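Local coordinates for manganese-binding protein (Chlamydia trachomatis, PDB 6NSI) that binds ferrous iron, manganese and nickel ions, preferring iron, and delivers them to the membrane permease of an ABC transporter for import, at residues 152-157 with 272-277; 163-168 with 221-226; 213-218 with 238-243. All coordinates share one frame; numbering follows the deposited sequence.

Interaction 1. Residues 152-157 with 272-277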
loop_
_atom_site.group_PDB
_atom_site.type_symbol
_atom_site.label_atom_id
_atom_site.label_comp_id
_atom_site.label_asym_id
_atom_site.label_seq_id
_atom_site.Cartn_x
_atom_site.Cartn_y
_atom_site.Cartn_z
ATOM N N ARG A 152 12.890 -5.932 11.480
ATOM C CA ARG A 152 13.594 -7.009 12.163
ATOM C C ARG A 152 13.139 -8.374 11.663
ATOM O O ARG A 152 13.973 -9.254 11.402
ATOM C CB ARG A 152 13.397 -6.888 13.679
ATOM C CG ARG A 152 14.288 -5.828 14.347
ATOM C CD ARG A 152 13.661 -5.259 15.634
ATOM N NE ARG A 152 12.626 -6.151 16.171
ATOM C CZ ARG A 152 11.513 -5.754 16.798
ATOM N NH1 ARG A 152 11.257 -4.460 16.983
ATOM N NH2 ARG A 152 10.641 -6.663 17.235
ATOM N N SER A 153 11.824 -8.575 11.520
ATOM C CA SER A 153 11.318 -9.856 11.030
ATOM C C SER A 153 11.775 -10.116 9.601
ATOM O O SER A 153 12.277 -11.201 9.278
ATOM C CB SER A 153 9.792 -9.894 11.107
ATOM O OG SER A 153 9.333 -9.740 12.440
ATOM N N LEU A 154 11.613 -9.125 8.732
ATOM C CA LEU A 154 11.977 -9.320 7.339
ATOM C C LEU A 154 13.477 -9.474 7.170
ATOM O O LEU A 154 13.920 -10.084 6.194
ATOM C CB LEU A 154 11.416 -8.168 6.506
ATOM C CG LEU A 154 9.869 -8.198 6.448
ATOM C CD1 LEU A 154 9.246 -6.868 5.992
ATOM C CD2 LEU A 154 9.394 -9.323 5.559
ATOM N N SER A 155 14.265 -8.988 8.133
ATOM C CA SER A 155 15.711 -9.160 8.081
ATOM C C SER A 155 16.149 -10.597 8.305
ATOM O O SER A 155 17.306 -10.921 8.022
ATOM C CB SER A 155 16.379 -8.265 9.118
ATOM O OG SER A 155 16.524 -6.974 8.569
ATOM N N THR A 156 15.263 -11.460 8.805
ATOM C CA THR A 156 15.609 -12.862 9.022
ATOM C C THR A 156 15.470 -13.702 7.751
ATOM O O THR A 156 15.930 -14.851 7.720
ATOM C CB THR A 156 14.734 -13.454 10.147
ATOM O OG1 THR A 156 13.382 -13.582 9.695
ATOM C CG2 THR A 156 14.754 -12.559 11.412
ATOM N N ILE A 157 14.830 -13.170 6.717
ATOM C CA ILE A 157 14.780 -13.837 5.418
ATOM C C ILE A 157 16.203 -14.001 4.906
ATOM O O ILE A 157 16.899 -12.991 4.732
ATOM C CB ILE A 157 13.943 -13.029 4.414
ATOM C CG1 ILE A 157 12.502 -12.924 4.896
ATOM C CG2 ILE A 157 14.068 -13.641 2.980
ATOM C CD1 ILE A 157 11.658 -11.985 4.037
ATOM N N HIS A 272 -0.129 -9.099 8.798
ATOM C CA HIS A 272 -0.325 -10.340 8.052
ATOM C C HIS A 272 0.611 -10.422 6.849
ATOM O O HIS A 272 1.184 -11.487 6.568
ATOM C CB HIS A 272 -1.780 -10.469 7.587
ATOM C CG HIS A 272 -1.979 -11.534 6.549
ATOM N ND1 HIS A 272 -2.425 -12.804 6.859
ATOM C CD2 HIS A 272 -1.761 -11.527 5.209
ATOM C CE1 HIS A 272 -2.487 -13.525 5.753
ATOM N NE2 HIS A 272 -2.081 -12.777 4.740
ATOM N N ASN A 273 0.752 -9.314 6.107
ATOM C CA ASN A 273 1.637 -9.307 4.946
ATOM C C ASN A 273 3.070 -9.611 5.358
ATOM O O ASN A 273 3.766 -10.385 4.693
ATOM C CB ASN A 273 1.571 -7.956 4.239
ATOM C CG ASN A 273 0.351 -7.822 3.329
ATOM O OD1 ASN A 273 -0.321 -8.808 3.000
ATOM N ND2 ASN A 273 0.075 -6.603 2.908
ATOM N N VAL A 274 3.529 -9.000 6.456
ATOM C CA VAL A 274 4.907 -9.212 6.892
ATOM C C VAL A 274 5.102 -10.649 7.357
ATOM O O VAL A 274 6.107 -11.287 7.026
ATOM C CB VAL A 274 5.281 -8.192 7.987
ATOM C CG1 VAL A 274 6.607 -8.578 8.655
ATOM C CG2 VAL A 274 5.370 -6.787 7.382
ATOM N N ARG A 275 4.149 -11.180 8.132
ATOM C CA ARG A 275 4.223 -12.571 8.573
ATOM C C ARG A 275 4.269 -13.517 7.380
ATOM O O ARG A 275 5.119 -14.408 7.313
ATOM C CB ARG A 275 3.022 -12.907 9.461
ATOM C CG ARG A 275 3.127 -12.387 10.886
ATOM C CD ARG A 275 1.859 -12.686 11.719
ATOM N NE ARG A 275 1.538 -11.564 12.601
ATOM C CZ ARG A 275 2.016 -11.426 13.838
ATOM N NH1 ARG A 275 2.827 -12.357 14.344
ATOM N NH2 ARG A 275 1.685 -10.364 14.576
ATOM N N THR A 276 3.342 -13.332 6.432
ATOM C CA THR A 276 3.285 -14.171 5.242
ATOM C C THR A 276 4.599 -14.124 4.459
ATOM O O THR A 276 5.185 -15.165 4.146
ATOM C CB THR A 276 2.097 -13.737 4.378
ATOM O OG1 THR A 276 0.899 -13.875 5.157
ATOM C CG2 THR A 276 1.972 -14.606 3.089
ATOM N N ILE A 277 5.098 -12.925 4.166
ATOM C CA ILE A 277 6.319 -12.837 3.366
ATOM C C ILE A 277 7.510 -13.414 4.132
ATOM O O ILE A 277 8.316 -14.169 3.572
ATOM C CB ILE A 277 6.543 -11.377 2.930
ATOM C CG1 ILE A 277 5.435 -10.987 1.937
ATOM C CG2 ILE A 277 7.977 -11.159 2.341
ATOM C CD1 ILE A 277 5.520 -9.579 1.457
#
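L154 lies obliquely across V274 and touches with its branch point CG and both methyls. L154 CG sits 4.0 Å from V274 CG1. L154 CD1 lies near both V274 methyls, while L154 CD2 turns to the next helical turn and meets I277 CG2 at 4.0 Å. V274 CG1 is anti to the backbone N (chi1 168°) and faces L154. I157 adds its tip: its CD1 reaches I277 CG2 at 4.1 Å. S153 brings only its CB to V274 CG1, at 4.2 Å. All five residues are buried, and no hydrogen bond joins the segments.

On the solvent side, R152, S155 and R275 are exposed and make no contact across.

Other bonds hold the buried end of 152-157. I157 N to L154 O, 3.3 Å, closes a type I turn. S153 O accepts from T156 N and from T156 OG1, the latter at 2.7 Å. T156 OG1 also bonds to T284 N, and S153 OG to W149 O and L286 N.

This helix-helix contact joins the last part of the long helix 129-154, and the turn that follows, to helix 266-280. F174 of helix 172-178 packs against L154, V274 and I277, and strand 164-165 lies beside I277.

Interaction 2. Residues 163-168 with 221-226. With FE (Fe (III) ion), chain B; NA (sodium ion), chain C.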
loop_
_atom_site.group_PDB
_atom_site.type_symbol
_atom_site.label_atom_id
_atom_site.label_comp_id
_atom_site.label_asym_id
_atom_site.label_seq_id
_atom_site.Cartn_x
_atom_site.Cartn_y
_atom_site.Cartn_z
ATOM N N TYR A 163 13.581 -12.080 -2.771
ATOM C CA TYR A 163 13.123 -11.856 -4.141
ATOM C C TYR A 163 11.623 -12.078 -4.086
ATOM O O TYR A 163 11.178 -13.205 -3.817
ATOM C CB TYR A 163 13.809 -12.810 -5.132
ATOM C CG TYR A 163 15.295 -12.545 -5.241
ATOM C CD1 TYR A 163 15.776 -11.552 -6.082
ATOM C CD2 TYR A 163 16.209 -13.257 -4.466
ATOM C CE1 TYR A 163 17.138 -11.275 -6.170
ATOM C CE2 TYR A 163 17.577 -12.995 -4.540
ATOM C CZ TYR A 163 18.029 -12.005 -5.395
ATOM O OH TYR A 163 19.367 -11.738 -5.478
ATOM N N LEU A 164 10.861 -10.998 -4.275
ATOM C CA LEU A 164 9.432 -10.955 -3.979
ATOM C C LEU A 164 8.628 -10.934 -5.279
ATOM O O LEU A 164 8.573 -9.907 -5.971
ATOM C CB LEU A 164 9.103 -9.738 -3.111
ATOM C CG LEU A 164 7.622 -9.543 -2.764
ATOM C CD1 LEU A 164 7.057 -10.762 -2.022
ATOM C CD2 LEU A 164 7.476 -8.268 -1.958
ATOM N N VAL A 165 7.985 -12.055 -5.593
ATOM C CA VAL A 165 7.194 -12.189 -6.815
ATOM C C VAL A 165 5.721 -12.078 -6.433
ATOM O O VAL A 165 5.199 -12.928 -5.704
ATOM C CB VAL A 165 7.481 -13.521 -7.535
ATOM C CG1 VAL A 165 6.633 -13.624 -8.817
ATOM C CG2 VAL A 165 8.978 -13.662 -7.862
ATOM N N THR A 166 5.044 -11.044 -6.919
ATOM C CA THR A 166 3.650 -10.805 -6.571
ATOM C C THR A 166 2.790 -10.650 -7.822
ATOM O O THR A 166 3.278 -10.701 -8.952
ATOM C CB THR A 166 3.495 -9.553 -5.707
ATOM O OG1 THR A 166 3.831 -8.403 -6.503
ATOM C CG2 THR A 166 4.407 -9.644 -4.479
ATOM N N GLY A 167 1.483 -10.459 -7.584
ATOM C CA GLY A 167 0.534 -10.365 -8.682
ATOM C C GLY A 167 0.712 -9.104 -9.511
ATOM O O GLY A 167 0.795 -9.172 -10.745
ATOM N N HIS A 168 0.713 -7.930 -8.853
ATOM C CA HIS A 168 1.091 -6.686 -9.516
ATOM C C HIS A 168 2.116 -5.955 -8.661
ATOM O O HIS A 168 2.501 -6.417 -7.584
ATOM C CB HIS A 168 -0.128 -5.801 -9.869
ATOM C CG HIS A 168 -0.726 -5.008 -8.737
ATOM N ND1 HIS A 168 -1.328 -5.595 -7.638
ATOM C CD2 HIS A 168 -0.936 -3.671 -8.609
ATOM C CE1 HIS A 168 -1.829 -4.651 -6.856
ATOM N NE2 HIS A 168 -1.606 -3.479 -7.421
ATOM N N ASN A 221 16.692 -16.363 -10.172
ATOM C CA ASN A 221 16.863 -16.121 -8.744
ATOM C C ASN A 221 16.461 -17.307 -7.881
ATOM O O ASN A 221 16.477 -17.192 -6.653
ATOM C CB ASN A 221 16.077 -14.878 -8.334
ATOM C CG ASN A 221 16.588 -13.636 -9.021
ATOM O OD1 ASN A 221 15.828 -12.881 -9.634
ATOM N ND2 ASN A 221 17.886 -13.440 -8.961
ATOM N N ASP A 222 16.111 -18.439 -8.492
ATOM C CA ASP A 222 15.719 -19.636 -7.744
ATOM C C ASP A 222 14.623 -19.324 -6.737
ATOM O O ASP A 222 14.676 -19.747 -5.582
ATOM C CB ASP A 222 16.926 -20.262 -7.045
ATOM C CG ASP A 222 18.008 -20.631 -8.009
ATOM O OD1 ASP A 222 17.680 -21.355 -8.966
ATOM O OD2 ASP A 222 19.176 -20.210 -7.815
ATOM N N VAL A 223 13.623 -18.557 -7.178
ATOM C CA VAL A 223 12.479 -18.259 -6.334
ATOM C C VAL A 223 11.649 -19.528 -6.168
ATOM O O VAL A 223 11.330 -20.205 -7.152
ATOM C CB VAL A 223 11.653 -17.121 -6.966
ATOM C CG1 VAL A 223 10.397 -16.882 -6.189
ATOM C CG2 VAL A 223 12.461 -15.833 -7.073
ATOM N N GLU A 224 11.273 -19.858 -4.926
ATOM C CA GLU A 224 10.517 -21.078 -4.689
ATOM C C GLU A 224 9.032 -20.837 -4.467
ATOM O O GLU A 224 8.242 -21.785 -4.570
ATOM C CB GLU A 224 11.076 -21.832 -3.475
ATOM C CG GLU A 224 12.537 -22.193 -3.583
ATOM C CD GLU A 224 13.111 -22.590 -2.230
ATOM O OE1 GLU A 224 12.444 -23.359 -1.499
ATOM O OE2 GLU A 224 14.201 -22.101 -1.878
ATOM N N VAL A 225 8.635 -19.598 -4.177
ATOM C CA VAL A 225 7.253 -19.283 -3.866
ATOM C C VAL A 225 6.902 -17.926 -4.470
ATOM O O VAL A 225 7.740 -17.021 -4.557
ATOM C CB VAL A 225 7.023 -19.321 -2.331
ATOM C CG1 VAL A 225 8.071 -18.486 -1.634
ATOM C CG2 VAL A 225 5.606 -18.883 -1.972
ATOM N N VAL A 226 5.646 -17.801 -4.908
ATOM C CA VAL A 226 5.101 -16.560 -5.440
ATOM C C VAL A 226 3.835 -16.234 -4.650
ATOM O O VAL A 226 3.203 -17.113 -4.067
ATOM C CB VAL A 226 4.808 -16.684 -6.950
ATOM C CG1 VAL A 226 6.066 -17.135 -7.698
ATOM C CG2 VAL A 226 3.684 -17.693 -7.187
HETATM FE FE FE B . -2.233 -1.438 -6.719
HETATM NA NA NA C . 17.945 -21.431 -11.293
HETATM O O HOH W 1 8.704 -14.412 -4.113
HETATM O O HOH W 2 19.758 -19.772 -10.761
#
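Y163 and N221 stack flat, with the ring and amide planes 10° apart. N221 CG lies 3.6 Å above the Y163 ring plane, offset toward the rim. N221 CB makes a CH-pi contact, 4.0 Å from the Y163 ring centroid and 14° off the ring normal. Y163 CB then touches V223 CG2.

V165 carries the rest. Its CG1, anti to the backbone N (chi1 -180°), faces V226 and meets V226 CG1 at 3.7 Å. Its CG2, beside the backbone N, faces V223 and meets V223 CG1 at 3.9 Å.

No direct hydrogen bond crosses the contact. A water takes that role: it donates to Y163 O and V225 O, and accepts from V165 N at 2.9 Å.

Further out, V165 also pairs by backbone with F227, and strand 164-165 lies parallel to strand 194-195. R193 makes a cation-pi contact with Y163. Each segment also holds a metal ligand. H168 NE2 binds the iron at 2.2 Å, with H36, H102 and D260 completing the protein ligands. E229 bonds to H168 ND1, which helps to set the ring. D222 OD1 binds a sodium ion at 2.3 Å, alongside S219 O and a water.

The contact combines valine packing, an amide-on-ring stack and a water bridge. Its direct side-chain contacts are largely dispersive, and one water satisfies three backbone polar atoms between the segments.

Interaction 3. Residues 213-218 with 238-243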
loop_
_atom_site.group_PDB
_atom_site.type_symbol
_atom_site.label_atom_id
_atom_site.label_comp_id
_atom_site.label_asym_id
_atom_site.label_seq_id
_atom_site.Cartn_x
_atom_site.Cartn_y
_atom_site.Cartn_z
ATOM N N ARG A 213 8.905 -13.044 -18.768
ATOM C CA ARG A 213 9.762 -12.221 -17.924
ATOM C C ARG A 213 9.806 -12.754 -16.488
ATOM O O ARG A 213 10.886 -12.958 -15.919
ATOM C CB ARG A 213 9.245 -10.783 -17.973
ATOM C CG ARG A 213 9.989 -9.786 -17.135
ATOM C CD ARG A 213 9.547 -8.374 -17.526
ATOM N NE ARG A 213 8.084 -8.209 -17.506
ATOM C CZ ARG A 213 7.372 -7.965 -16.403
ATOM N NH1 ARG A 213 7.972 -7.884 -15.222
ATOM N NH2 ARG A 213 6.054 -7.826 -16.466
ATOM N N VAL A 214 8.636 -13.029 -15.902
ATOM C CA VAL A 214 8.592 -13.481 -14.506
ATOM C C VAL A 214 9.122 -14.914 -14.375
ATOM O O VAL A 214 9.816 -15.252 -13.397
ATOM C CB VAL A 214 7.162 -13.333 -13.944
ATOM C CG1 VAL A 214 7.093 -13.789 -12.487
ATOM C CG2 VAL A 214 6.711 -11.900 -14.042
ATOM N N VAL A 215 8.830 -15.772 -15.362
ATOM C CA VAL A 215 9.351 -17.144 -15.341
ATOM C C VAL A 215 10.882 -17.148 -15.350
ATOM O O VAL A 215 11.530 -17.878 -14.585
ATOM C CB VAL A 215 8.762 -17.947 -16.520
ATOM C CG1 VAL A 215 9.553 -19.240 -16.776
ATOM C CG2 VAL A 215 7.289 -18.257 -16.256
ATOM N N GLU A 216 11.489 -16.326 -16.209
ATOM C CA GLU A 216 12.950 -16.281 -16.254
ATOM C C GLU A 216 13.527 -15.696 -14.967
ATOM O O GLU A 216 14.577 -16.148 -14.480
ATOM C CB GLU A 216 13.405 -15.484 -17.475
ATOM C CG GLU A 216 13.047 -16.147 -18.816
ATOM C CD GLU A 216 13.764 -15.512 -20.005
ATOM O OE1 GLU A 216 13.919 -14.273 -20.042
ATOM O OE2 GLU A 216 14.165 -16.250 -20.915
ATOM N N TYR A 217 12.859 -14.687 -14.404
ATOM C CA TYR A 217 13.275 -14.151 -13.108
ATOM C C TYR A 217 13.221 -15.222 -12.028
ATOM O O TYR A 217 14.139 -15.327 -11.207
ATOM C CB TYR A 217 12.383 -12.970 -12.737
ATOM C CG TYR A 217 12.619 -12.302 -11.392
ATOM C CD1 TYR A 217 12.063 -12.827 -10.226
ATOM C CD2 TYR A 217 13.316 -11.100 -11.301
ATOM C CE1 TYR A 217 12.221 -12.180 -8.983
ATOM C CE2 TYR A 217 13.491 -10.447 -10.057
ATOM C CZ TYR A 217 12.939 -10.999 -8.911
ATOM O OH TYR A 217 13.075 -10.368 -7.669
ATOM N N ILE A 218 12.143 -16.011 -12.000
ATOM C CA ILE A 218 12.012 -17.066 -10.992
ATOM C C ILE A 218 13.165 -18.060 -11.115
ATOM O O ILE A 218 13.779 -18.455 -10.118
ATOM C CB ILE A 218 10.640 -17.758 -11.130
ATOM C CG1 ILE A 218 9.545 -16.937 -10.461
ATOM C CG2 ILE A 218 10.668 -19.188 -10.579
ATOM C CD1 ILE A 218 8.158 -17.415 -10.866
ATOM N N ARG A 238 -0.825 -18.114 -11.818
ATOM C CA ARG A 238 -1.037 -19.552 -11.946
ATOM C C ARG A 238 -0.374 -20.095 -13.208
ATOM O O ARG A 238 0.209 -21.185 -13.175
ATOM C CB ARG A 238 -2.526 -19.891 -11.908
ATOM C CG ARG A 238 -3.120 -19.746 -10.508
ATOM C CD ARG A 238 -4.132 -20.844 -10.189
ATOM N NE ARG A 238 -4.255 -21.085 -8.749
ATOM C CZ ARG A 238 -4.851 -20.245 -7.907
ATOM N NH1 ARG A 238 -5.379 -19.118 -8.373
ATOM N NH2 ARG A 238 -4.927 -20.521 -6.604
ATOM N N LYS A 239 -0.416 -19.331 -14.314
ATOM C CA LYS A 239 0.298 -19.712 -15.539
ATOM C C LYS A 239 1.804 -19.705 -15.336
ATOM O O LYS A 239 2.505 -20.609 -15.809
ATOM C CB LYS A 239 -0.026 -18.766 -16.698
ATOM C CG LYS A 239 -1.461 -18.716 -17.143
ATOM C CD LYS A 239 -1.613 -17.616 -18.196
ATOM C CE LYS A 239 -3.068 -17.451 -18.654
ATOM N NZ LYS A 239 -3.861 -18.708 -18.492
ATOM N N ILE A 240 2.327 -18.660 -14.695
ATOM C CA ILE A 240 3.762 -18.588 -14.421
ATOM C C ILE A 240 4.212 -19.823 -13.659
ATOM O O ILE A 240 5.229 -20.448 -13.995
ATOM C CB ILE A 240 4.088 -17.289 -13.655
ATOM C CG1 ILE A 240 4.055 -16.088 -14.598
ATOM C CG2 ILE A 240 5.466 -17.365 -13.002
ATOM C CD1 ILE A 240 3.786 -14.768 -13.887
ATOM N N VAL A 241 3.435 -20.219 -12.648
ATOM C CA VAL A 241 3.788 -21.370 -11.816
ATOM C C VAL A 241 3.815 -22.650 -12.650
ATOM O O VAL A 241 4.763 -23.446 -12.580
ATOM C CB VAL A 241 2.803 -21.481 -10.635
ATOM C CG1 VAL A 241 2.757 -22.908 -10.087
ATOM C CG2 VAL A 241 3.183 -20.475 -9.550
ATOM N N SER A 242 2.770 -22.863 -13.454
ATOM C CA SER A 242 2.662 -24.058 -14.291
ATOM C C SER A 242 3.729 -24.132 -15.380
ATOM O O SER A 242 3.982 -25.223 -15.904
ATOM C CB SER A 242 1.288 -24.102 -14.956
ATOM O OG SER A 242 1.301 -23.306 -16.136
ATOM N N CYS A 243 4.335 -23.001 -15.745
ATOM C CA CYS A 243 5.299 -22.919 -16.835
ATOM C C CYS A 243 6.725 -23.182 -16.375
ATOM O O CYS A 243 7.665 -22.997 -17.157
ATOM C CB CYS A 243 5.195 -21.550 -17.522
ATOM S SG CYS A 243 3.853 -21.447 -18.769
#
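I240 meets V214, V215 and I218, and these apolar contacts carry the pairing of the two helices. I240 CD1 comes at about a right angle to V214, 3.7 Å from V214 CB and close to V214 CG1. I240 CG2 meets V215 and I218 most closely. It lies 3.8 Å from V215 CG2, where the two side chains slide past each other in opposite directions. It also lies 3.4 Å from I218 CD1, tighter than usual carbon contact. Chi1 of I240 (-76°) sets CG1 and CG2 apart, and chi2 (156°, extended) carries CD1 to V214. Just past helix 235-242, C243 CB touches V215 CG2 at 4.1 Å. C243 is exposed.

The backbones come close at V215 and I240, whose CA atoms are 5.8 Å apart. The helix axes approach to 9.5 Å and cross at -48°. This is a helix-helix contact beside strand 225-226, which lies between the two helices in the chain. It belongs to the part of this solute-binding protein that follows the long helix 129-154.

Polar bonds stay within each segment or go to neighbours. S242 OG donates to K239 O at 3.0 Å, and C243 N donates to I240 O where the helix ends. R213 forms a salt bridge with D210 and a hydrogen bond to S196 O. Y217 OH bonds to S192 O.

The contact therefore relies on dispersion and on the fit of branched aliphatic groups around I240, with no hydrogen bond or charge pair across it.

In the fold
Interaction 2 lies between the other two. Its centre is 14 Å from that of interaction 1 and 9 Å from that of interaction 3. Interaction 1 touches it through I277 CD1 and L164 CD1, 4.0 Å apart. Interaction 3 meets it more widely. V165 CG1 packs on V214 CG1 at 3.7 Å, and V223 N probably bonds to I218 O. Interactions 1 and 3 do not touch; their nearest atoms are about 11 Å apart. Of the six segments, only 163-168 supplies an iron ligand, H168; H36, H102 and D260 complete the site. The V214 side chain is about 10 Å from that of H168, and the I277 side chain is about 14 Å from the iron.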